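Exo-beta-1,3-glucanase (Streptomyces sp. SirexAA-E, PDB 4PEY) hydrolyses laminarin and laminarioligosaccharides from their non-reducing ends as a secreted exo-beta-1,3-glucanase of glycoside hydrolase family 55, yielding glucose and laminaribiose. Local coordinates at residues 442-447 and 479-484; 386-391 and 422-427; 83-88 and 114-119; 136-141 and 246-251. The protein carries 1 engineered substitution. All coordinates share one frame; numbering follows the deposited sequence. Where two conformers were deposited one is given.

Contact 1. Residues 442-447 and 479-484; sequences DVQWSG and AYKVDD
The indole of W445 and the phenol of Y480 meet obliquely, with Y480 OH 3.4 Å from W445 CE3. G447 O lies in the indole plane at its edge, and H489 packs edge-to-face with the same ring. V443, from the same strand as W445, runs alongside Y480, pointing the same way, its CG1 3.8 Å from Y480 CD2. The phenol oxygen is satisfied beyond the two strands, by H489 and T452.

The backbones supply the register of a parallel beta-helix: strands 443-445 and 480-482 run 13° from parallel with axes 4.7 Å apart, as expected for equivalent strands of successive coils. V443, W445, Y480 and V482 share one face, Q444 and K481 the other. W445 N donates to K481 O at 2.7 Å, and D483 N returns a bond to W445 O.

Past the strand ends D483 becomes an acceptor for two side chains. In one of the two conformers modelled for Q444, the extended chain brings NE2 2.8 Å from D483 OD1, on the syn lone pair of that oxygen. That bond is almost straight (177°) and lies in the amide plane, although amide and carboxylate are turned 72° apart. S446 OG donates to D483 OD2 over 2.6 Å, from above the carboxylate plane, and also bonds H422. At the opposite end D442 OD1 lies 3.3 Å from A479 CA and forms a salt bridge with K459.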
# COMPACT_ATOMS: atom_id res chain seq x y z
N ASP A 442 -4.27 15.78 -2.22
CA ASP A 442 -3.96 14.43 -1.77
C ASP A 442 -2.45 14.16 -1.86
O ASP A 442 -1.86 13.67 -0.90
CB ASP A 442 -4.75 13.41 -2.56
CG ASP A 442 -6.23 13.74 -2.61
OD1 ASP A 442 -6.59 14.67 -3.37
OD2 ASP A 442 -7.03 13.10 -1.88
N VAL A 443 -1.85 14.50 -2.99
CA VAL A 443 -0.40 14.39 -3.16
C VAL A 443 0.16 15.70 -3.69
O VAL A 443 -0.40 16.28 -4.63
CB VAL A 443 -0.01 13.24 -4.13
CG1 VAL A 443 1.50 13.25 -4.43
CG2 VAL A 443 -0.43 11.89 -3.56
N GLN A 444 1.23 16.17 -3.05
CA GLN A 444 1.97 17.32 -3.55
C GLN A 444 3.44 16.92 -3.70
O GLN A 444 4.01 16.27 -2.83
CB GLN A 444 1.82 18.52 -2.61
CG GLN A 444 2.58 19.75 -3.07
CD GLN A 444 2.27 20.98 -2.23
OE1 GLN A 444 1.68 20.89 -1.16
NE2 GLN A 444 2.68 22.15 -2.73
N TRP A 445 4.03 17.29 -4.82
CA TRP A 445 5.41 16.93 -5.11
C TRP A 445 6.21 18.19 -5.36
O TRP A 445 5.96 18.90 -6.33
CB TRP A 445 5.49 15.99 -6.32
CG TRP A 445 6.61 14.99 -6.27
CD1 TRP A 445 7.95 15.25 -6.34
CD2 TRP A 445 6.47 13.57 -6.16
NE1 TRP A 445 8.66 14.07 -6.27
CE2 TRP A 445 7.78 13.03 -6.16
CE3 TRP A 445 5.38 12.71 -6.06
CZ2 TRP A 445 8.02 11.65 -6.07
CZ3 TRP A 445 5.62 11.33 -5.97
CH2 TRP A 445 6.93 10.82 -5.98
N SER A 446 7.15 18.47 -4.45
CA SER A 446 7.96 19.69 -4.49
C SER A 446 9.41 19.39 -4.84
O SER A 446 10.16 20.27 -5.25
CB SER A 446 7.90 20.41 -3.14
OG SER A 446 6.56 20.72 -2.79
N GLY A 447 9.82 18.14 -4.64
CA GLY A 447 11.19 17.74 -4.93
C GLY A 447 11.45 17.50 -6.41
O GLY A 447 10.51 17.43 -7.20
N ALA A 479 -5.68 16.13 -7.10
CA ALA A 479 -5.30 14.89 -6.42
C ALA A 479 -3.79 14.69 -6.42
O ALA A 479 -3.24 14.02 -5.55
CB ALA A 479 -5.98 13.71 -7.09
N TYR A 480 -3.13 15.26 -7.43
CA TYR A 480 -1.69 15.10 -7.61
C TYR A 480 -1.15 16.39 -8.20
O TYR A 480 -1.42 16.71 -9.36
CB TYR A 480 -1.41 13.90 -8.51
CG TYR A 480 0.03 13.41 -8.61
CD1 TYR A 480 0.94 14.04 -9.45
CD2 TYR A 480 0.44 12.27 -7.92
CE1 TYR A 480 2.25 13.57 -9.58
CE2 TYR A 480 1.74 11.79 -8.04
CZ TYR A 480 2.64 12.43 -8.88
OH TYR A 480 3.92 11.95 -9.01
N LYS A 481 -0.40 17.12 -7.39
CA LYS A 481 0.14 18.42 -7.76
C LYS A 481 1.65 18.40 -7.77
O LYS A 481 2.28 18.07 -6.77
CB LYS A 481 -0.34 19.51 -6.79
CG LYS A 481 0.32 20.86 -7.06
CD LYS A 481 0.04 21.86 -5.97
CE LYS A 481 0.73 23.20 -6.26
NZ LYS A 481 0.14 23.93 -7.42
N VAL A 482 2.23 18.77 -8.91
CA VAL A 482 3.66 19.03 -9.02
C VAL A 482 3.84 20.53 -8.95
O VAL A 482 3.26 21.26 -9.77
CB VAL A 482 4.24 18.46 -10.32
CG1 VAL A 482 5.74 18.73 -10.43
CG2 VAL A 482 3.95 16.96 -10.41
N ASP A 483 4.63 21.01 -7.99
CA ASP A 483 4.83 22.45 -7.83
C ASP A 483 5.36 23.10 -9.10
O ASP A 483 6.13 22.48 -9.85
CB ASP A 483 5.79 22.73 -6.67
CG ASP A 483 5.16 22.51 -5.32
OD1 ASP A 483 3.95 22.20 -5.25
OD2 ASP A 483 5.89 22.67 -4.31
N ASP A 484 4.95 24.34 -9.34
CA ASP A 484 5.37 25.06 -10.54
C ASP A 484 6.89 25.20 -10.65
O ASP A 484 7.43 25.28 -11.75
CB ASP A 484 4.72 26.45 -10.59
CG ASP A 484 3.23 26.38 -10.84
OD1 ASP A 484 2.76 25.34 -11.37
OD2 ASP A 484 2.52 27.37 -10.53

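Contact 2. Residues 386-391 and 422-427; sequences SIVVNS and HVKGDN
K424 lays its aliphatic chain across V388 and beside N390, its CD 3.8 Å from V388 CG1. The contact joins strands 385-389 and 419-423, neighbours in a parallel sheet whose strands follow one another in chain order, the signature of a parallel beta-helix. Thirty residues separate the segments, enough for the chain to go once round the coil.

V388 pairs with H422 on one face of the sheet and V389 with V423 on the other. The register is fixed by H422 N donating to I387 O and by V389 N donating to H422 O, each over 2.9 Å. On the face of V389 and V423 the side chains meet only loosely, V389 CB to V423 CG2 at 4.4 Å.

Where the strand ends, V389 O accepts two consecutive amides, K424 N at 2.8 Å and G425 N at 3.0 Å, which draws the outgoing loop in against the neighbouring coil. The lysine chain lies side by side with that of N390, pointing the same way. A bend at chi3 (64°) places CE beside N390 OD1, and NZ then makes a weak bond to that oxygen. The firmer partner of the ammonium is D355, in a salt bridge, while N390 ND2 is held by G353 O. On H422, K424 CG sits over one ring face, offset toward the rim. G425, having no side chain, allows N390 O to approach to 3.1 Å from its CA.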
# COMPACT_ATOMS: atom_id res chain seq x y z
N SER A 386 -0.21 13.78 6.19
CA SER A 386 -0.01 12.42 6.69
C SER A 386 1.41 11.91 6.52
O SER A 386 2.02 11.48 7.51
CB SER A 386 -1.01 11.47 6.03
OG SER A 386 -2.31 11.66 6.59
N ILE A 387 1.96 11.95 5.31
CA ILE A 387 3.36 11.55 5.12
C ILE A 387 4.15 12.66 4.46
O ILE A 387 3.78 13.15 3.40
CB ILE A 387 3.50 10.27 4.27
CG1 ILE A 387 2.63 9.13 4.82
CG2 ILE A 387 4.99 9.87 4.18
CD1 ILE A 387 2.82 7.78 4.09
N VAL A 388 5.25 13.06 5.10
CA VAL A 388 6.18 14.01 4.50
C VAL A 388 7.46 13.26 4.17
O VAL A 388 8.10 12.69 5.06
CB VAL A 388 6.49 15.20 5.43
CG1 VAL A 388 7.51 16.14 4.79
CG2 VAL A 388 5.22 15.95 5.80
N VAL A 389 7.82 13.23 2.88
CA VAL A 389 9.06 12.56 2.48
C VAL A 389 10.12 13.60 2.16
O VAL A 389 10.10 14.22 1.09
CB VAL A 389 8.85 11.63 1.26
CG1 VAL A 389 10.16 10.96 0.89
CG2 VAL A 389 7.78 10.59 1.56
N ASN A 390 11.04 13.80 3.10
CA ASN A 390 12.13 14.75 2.95
C ASN A 390 13.38 14.13 2.32
O ASN A 390 14.07 14.77 1.52
CB ASN A 390 12.49 15.36 4.31
CG ASN A 390 11.41 16.28 4.84
OD1 ASN A 390 11.01 17.23 4.16
ND2 ASN A 390 10.93 16.00 6.05
N SER A 391 13.68 12.89 2.69
CA SER A 391 14.95 12.27 2.28
C SER A 391 15.04 11.95 0.80
O SER A 391 14.13 11.34 0.22
CB SER A 391 15.19 10.98 3.07
OG SER A 391 15.35 11.25 4.45
N HIS A 422 3.30 14.59 0.98
CA HIS A 422 4.07 15.72 0.46
C HIS A 422 5.50 15.25 0.25
O HIS A 422 6.19 14.93 1.22
CB HIS A 422 4.01 16.91 1.41
CG HIS A 422 4.64 18.15 0.85
ND1 HIS A 422 4.92 19.26 1.62
CD2 HIS A 422 5.04 18.45 -0.40
CE1 HIS A 422 5.46 20.20 0.86
NE2 HIS A 422 5.54 19.73 -0.38
N VAL A 423 5.94 15.17 -1.00
CA VAL A 423 7.31 14.75 -1.31
C VAL A 423 8.19 15.97 -1.55
O VAL A 423 7.99 16.72 -2.51
CB VAL A 423 7.39 13.84 -2.56
CG1 VAL A 423 8.85 13.46 -2.83
CG2 VAL A 423 6.54 12.59 -2.37
N LYS A 424 9.16 16.17 -0.66
CA LYS A 424 10.07 17.31 -0.76
C LYS A 424 11.47 16.88 -1.22
O LYS A 424 12.23 17.69 -1.75
CB LYS A 424 10.14 18.05 0.58
CG LYS A 424 8.81 18.70 0.95
CD LYS A 424 8.65 18.93 2.46
CE LYS A 424 9.66 19.89 3.02
NZ LYS A 424 9.55 19.95 4.52
N GLY A 425 11.80 15.61 -1.01
CA GLY A 425 13.09 15.09 -1.43
C GLY A 425 13.22 14.91 -2.93
O GLY A 425 12.21 14.86 -3.66
N ASP A 426 14.47 14.80 -3.38
CA ASP A 426 14.81 14.61 -4.79
C ASP A 426 14.98 13.13 -5.11
O ASP A 426 15.36 12.35 -4.23
CB ASP A 426 16.10 15.36 -5.15
CG ASP A 426 15.98 16.87 -5.00
OD1 ASP A 426 14.85 17.39 -5.00
OD2 ASP A 426 17.04 17.53 -4.90
N ASN A 427 14.73 12.76 -6.36
CA ASN A 427 14.91 11.38 -6.84
C ASN A 427 14.09 10.36 -6.05
O ASN A 427 14.50 9.21 -5.86
CB ASN A 427 16.40 11.01 -6.80
CG ASN A 427 17.27 12.03 -7.51
OD1 ASN A 427 16.95 12.47 -8.61
ND2 ASN A 427 18.37 12.43 -6.87

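Contact 3. Residues 83-88 and 114-119; sequences NPDDTT and NLALNP
A116, N114 and T87 carry most of the surface buried here, where a short 3-10 turn at 84-86 and the strand following it meet strand 116-118. These are adjacent coils of a parallel beta-helix, and T88 pairs with A116 in parallel register.

A116 is the residue most covered by the contact. Its amide donates to T87 O over 2.9 Å in a nearly straight bond (175°), which sets the register. Its methyl group packs against the turn and the strand after it: CB is 3.3 Å from D85 OD1 and 3.7 Å from T88 OG1. D85 OD1 is bonded in turn to H138 of the next coil, so the methyl packs beside a carboxylate oxygen that is already hydrogen-bonded.

N114 has positive phi and psi (64° and 44°), the left-handed helical conformation that bends the chain between strands 110-113 and 116-118. Its CG stands anti to the backbone N, and OD1 comes 3.3 Å from P84 N; a proline nitrogen has no hydrogen to share, so this is close packing, with the two side chains crossing at about a right angle. The amide nitrogen ND2 is taken up by G79 O and G81 O.

T87 lies across L115 and sends its CG2, anti to the backbone N, to within 3.6 Å of L115 CD2. Its hydroxyl faces a bridging water: T87 OG1 donates to the water over 2.8 Å, and the water donates to N83 O and, at 2.9 Å, to N114 O.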
# COMPACT_ATOMS: atom_id res chain seq x y z
N ASN A 83 12.27 -19.36 0.36
CA ASN A 83 11.64 -19.22 -0.95
C ASN A 83 10.16 -19.59 -0.90
O ASN A 83 9.74 -20.39 -0.05
CB ASN A 83 12.39 -20.09 -1.97
CG ASN A 83 13.79 -19.58 -2.26
OD1 ASN A 83 14.79 -20.22 -1.94
ND2 ASN A 83 13.86 -18.40 -2.87
N PRO A 84 9.34 -19.01 -1.79
CA PRO A 84 7.89 -19.25 -1.71
C PRO A 84 7.51 -20.73 -1.84
O PRO A 84 6.61 -21.20 -1.13
CB PRO A 84 7.34 -18.44 -2.90
CG PRO A 84 8.38 -17.42 -3.19
CD PRO A 84 9.69 -18.03 -2.84
N ASP A 85 8.18 -21.48 -2.71
CA ASP A 85 7.81 -22.88 -2.91
C ASP A 85 8.21 -23.77 -1.73
O ASP A 85 7.87 -24.94 -1.70
CB ASP A 85 8.41 -23.41 -4.22
CG ASP A 85 7.75 -22.80 -5.45
OD1 ASP A 85 6.55 -23.05 -5.66
OD2 ASP A 85 8.43 -22.06 -6.19
N ASP A 86 8.92 -23.20 -0.75
CA ASP A 86 9.24 -23.95 0.46
C ASP A 86 7.99 -24.19 1.31
O ASP A 86 7.97 -25.10 2.13
CB ASP A 86 10.28 -23.22 1.31
CG ASP A 86 11.62 -23.11 0.62
OD1 ASP A 86 11.89 -23.90 -0.31
OD2 ASP A 86 12.43 -22.26 1.04
N THR A 87 6.97 -23.36 1.11
CA THR A 87 5.73 -23.47 1.88
C THR A 87 4.57 -23.53 0.91
O THR A 87 4.15 -22.50 0.38
CB THR A 87 5.55 -22.29 2.86
OG1 THR A 87 6.77 -22.06 3.57
CG2 THR A 87 4.46 -22.60 3.88
N THR A 88 4.05 -24.73 0.69
CA THR A 88 3.07 -24.96 -0.36
C THR A 88 1.71 -25.36 0.22
O THR A 88 1.63 -26.25 1.06
CB THR A 88 3.55 -26.05 -1.34
OG1 THR A 88 4.75 -25.61 -1.99
CG2 THR A 88 2.49 -26.33 -2.41
N ASN A 114 4.90 -14.96 0.46
CA ASN A 114 5.88 -16.04 0.59
C ASN A 114 5.26 -17.43 0.72
O ASN A 114 5.69 -18.26 1.54
CB ASN A 114 6.81 -15.76 1.79
CG ASN A 114 8.11 -16.56 1.73
OD1 ASN A 114 8.60 -16.88 0.65
ND2 ASN A 114 8.67 -16.87 2.90
N LEU A 115 4.26 -17.69 -0.12
CA LEU A 115 3.59 -18.99 -0.20
C LEU A 115 3.47 -19.44 -1.64
O LEU A 115 3.34 -18.61 -2.55
CB LEU A 115 2.19 -18.93 0.42
CG LEU A 115 2.06 -18.68 1.92
CD1 LEU A 115 0.66 -18.22 2.25
CD2 LEU A 115 2.40 -19.94 2.70
N ALA A 116 3.47 -20.75 -1.85
CA ALA A 116 3.06 -21.33 -3.13
C ALA A 116 1.65 -21.90 -2.98
O ALA A 116 1.35 -22.57 -1.97
CB ALA A 116 4.04 -22.40 -3.59
N LEU A 117 0.79 -21.62 -3.95
CA LEU A 117 -0.61 -22.06 -3.89
C LEU A 117 -0.96 -22.98 -5.05
O LEU A 117 -0.64 -22.68 -6.21
CB LEU A 117 -1.56 -20.86 -3.90
CG LEU A 117 -1.31 -19.76 -2.88
CD1 LEU A 117 -2.34 -18.66 -3.06
CD2 LEU A 117 -1.36 -20.31 -1.45
N ASN A 118 -1.61 -24.09 -4.72
CA ASN A 118 -2.15 -25.03 -5.70
C ASN A 118 -3.67 -25.02 -5.53
O ASN A 118 -4.23 -25.88 -4.84
CB ASN A 118 -1.56 -26.43 -5.46
CG ASN A 118 -1.99 -27.45 -6.51
OD1 ASN A 118 -2.34 -27.09 -7.64
ND2 ASN A 118 -1.95 -28.73 -6.14
N PRO A 119 -4.35 -24.01 -6.11
CA PRO A 119 -5.77 -23.76 -5.77
C PRO A 119 -6.70 -24.89 -6.21
O PRO A 119 -6.50 -25.48 -7.27
CB PRO A 119 -6.09 -22.45 -6.51
CG PRO A 119 -5.08 -22.36 -7.60
CD PRO A 119 -3.83 -23.02 -7.08
O HOH W 1 7.92 -20.03 2.11

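Contact 4. Residues 136-141 and 246-251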
# COMPACT_ATOMS: atom_id res chain seq x y z
N ARG A 136 5.62 -11.97 -3.25
CA ARG A 136 6.46 -13.17 -3.20
C ARG A 136 5.60 -14.43 -3.16
O ARG A 136 5.85 -15.36 -2.39
CB ARG A 136 7.40 -13.11 -1.98
CG ARG A 136 8.67 -13.95 -2.09
CD ARG A 136 9.48 -13.91 -0.78
NE ARG A 136 10.70 -14.70 -0.83
CZ ARG A 136 11.86 -14.26 -1.30
NH1 ARG A 136 12.93 -15.04 -1.30
NH2 ARG A 136 11.95 -13.02 -1.76
N MET A 137 4.57 -14.46 -4.01
CA MET A 137 3.66 -15.59 -4.09
C MET A 137 3.93 -16.40 -5.35
O MET A 137 4.26 -15.83 -6.40
CB MET A 137 2.20 -15.11 -4.09
CG MET A 137 1.80 -14.35 -2.83
SD MET A 137 1.69 -15.37 -1.34
CE MET A 137 0.23 -16.36 -1.69
N HIS A 138 3.74 -17.71 -5.27
CA HIS A 138 3.74 -18.55 -6.47
C HIS A 138 2.39 -19.22 -6.61
O HIS A 138 2.07 -20.14 -5.86
CB HIS A 138 4.83 -19.62 -6.42
CG HIS A 138 4.92 -20.43 -7.68
ND1 HIS A 138 5.49 -21.69 -7.73
CD2 HIS A 138 4.48 -20.16 -8.94
CE1 HIS A 138 5.42 -22.15 -8.97
NE2 HIS A 138 4.80 -21.24 -9.72
N VAL A 139 1.59 -18.77 -7.58
CA VAL A 139 0.29 -19.39 -7.80
C VAL A 139 0.40 -20.38 -8.95
O VAL A 139 0.67 -19.99 -10.09
CB VAL A 139 -0.82 -18.36 -8.10
CG1 VAL A 139 -2.16 -19.06 -8.24
CG2 VAL A 139 -0.88 -17.30 -7.00
N LYS A 140 0.23 -21.66 -8.63
CA LYS A 140 0.33 -22.71 -9.64
C LYS A 140 -1.05 -22.92 -10.25
O LYS A 140 -1.70 -23.95 -10.04
CB LYS A 140 0.89 -24.00 -9.03
CG LYS A 140 2.23 -23.76 -8.32
CD LYS A 140 2.96 -25.04 -7.94
CE LYS A 140 2.29 -25.75 -6.79
NZ LYS A 140 3.16 -26.81 -6.20
N GLY A 141 -1.49 -21.91 -11.00
CA GLY A 141 -2.84 -21.85 -11.53
C GLY A 141 -3.13 -20.40 -11.87
O GLY A 141 -2.20 -19.60 -12.01
N THR A 246 10.72 -11.98 -11.13
CA THR A 246 10.83 -12.21 -9.70
C THR A 246 12.29 -12.20 -9.23
O THR A 246 13.22 -12.43 -10.00
CB THR A 246 10.20 -13.54 -9.29
OG1 THR A 246 10.95 -14.62 -9.86
CG2 THR A 246 8.74 -13.62 -9.74
N SER A 247 12.46 -11.95 -7.93
CA SER A 247 13.78 -11.92 -7.32
C SER A 247 14.29 -13.32 -6.99
O SER A 247 15.50 -13.53 -6.81
CB SER A 247 13.75 -11.08 -6.04
OG SER A 247 12.98 -11.73 -5.03
N TRP A 248 13.36 -14.27 -6.90
CA TRP A 248 13.63 -15.61 -6.37
C TRP A 248 13.52 -16.72 -7.42
O TRP A 248 13.80 -17.88 -7.14
CB TRP A 248 12.67 -15.91 -5.21
CG TRP A 248 11.22 -15.64 -5.59
CD1 TRP A 248 10.53 -14.47 -5.41
CD2 TRP A 248 10.30 -16.56 -6.21
NE1 TRP A 248 9.25 -14.60 -5.88
CE2 TRP A 248 9.08 -15.87 -6.37
CE3 TRP A 248 10.39 -17.89 -6.64
CZ2 TRP A 248 7.96 -16.47 -6.95
CZ3 TRP A 248 9.28 -18.48 -7.21
CH2 TRP A 248 8.08 -17.78 -7.36
N GLY A 249 13.11 -16.35 -8.63
CA GLY A 249 12.95 -17.32 -9.70
C GLY A 249 14.19 -18.13 -10.06
O GLY A 249 14.08 -19.28 -10.49
N ASN A 250 15.36 -17.54 -9.89
CA ASN A 250 16.62 -18.19 -10.26
C ASN A 250 17.43 -18.63 -9.04
O ASN A 250 18.66 -18.53 -9.03
CB ASN A 250 17.46 -17.26 -11.13
CG ASN A 250 16.81 -16.96 -12.46
OD1 ASN A 250 16.19 -17.83 -13.08
ND2 ASN A 250 16.93 -15.72 -12.92
N GLY A 251 16.74 -19.11 -8.02
CA GLY A 251 17.40 -19.64 -6.84
C GLY A 251 17.79 -18.59 -5.83
O GLY A 251 17.09 -17.58 -5.67
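This is a loop-on-coil contact without a single hydrogen bond across it: the loop between strands 231-243 and 255-259 lays one indole against residues 136-138, at and just before the start of strand 138-144 in a parallel beta-helix. W248 supplies nearly all of the loop's share, and R136 and H138 most of the other segment's.

The indole touches three consecutive residues. CD1 of W248 lies 3.8 Å from CG of R136, CZ2 is 3.8 Å from M137 O, which sits at the ring edge near its plane, and CH2 meets H138 CB at 3.9 Å. T246 CB, from its own loop, covers part of one ring face, and NE1 is bonded to D160 O.

R136 and W248 slide past each other in opposite directions. In the arginine conformer described, of two modelled, W248 CB lies over one guanidinium face, 4.0 Å from NH1; the guanidinium and indole planes are 49° apart, too far from parallel for a stack. NH1 of the arginine is bonded to L82 O. H138 crosses the indole at about a right angle, and its two ring nitrogens are tied to D85 and D164, which would be consistent with a protonated imidazole. Just before the tryptophan, S247 OG bonds D160 OD2 and stands 3.7 Å from R136 NH2.

The four contacts form two pairs, centres about 32 to 40 Å apart. Contacts 1 and 2, centres 10 Å apart, share a sheet (strands 419-423 and 443-445), with S446 N 2.7 Å from V423 O. Contacts 3 and 4, centres 8 Å apart, meet through strands 116-118 and 138-144, with L117 N 2.7 Å from H138 O. Contact 1 is nearest the substrate site: the D442 side chain is about 5 Å from that of E436, a substrate-binding residue, and about 10 Å from a glucose unit of bound laminaritriose. Engineered A458, at the inferred proton-donor position, precedes K459, D442's salt-bridge partner. Contact 4's M137 side chain is about 13 Å from a bound glucose unit.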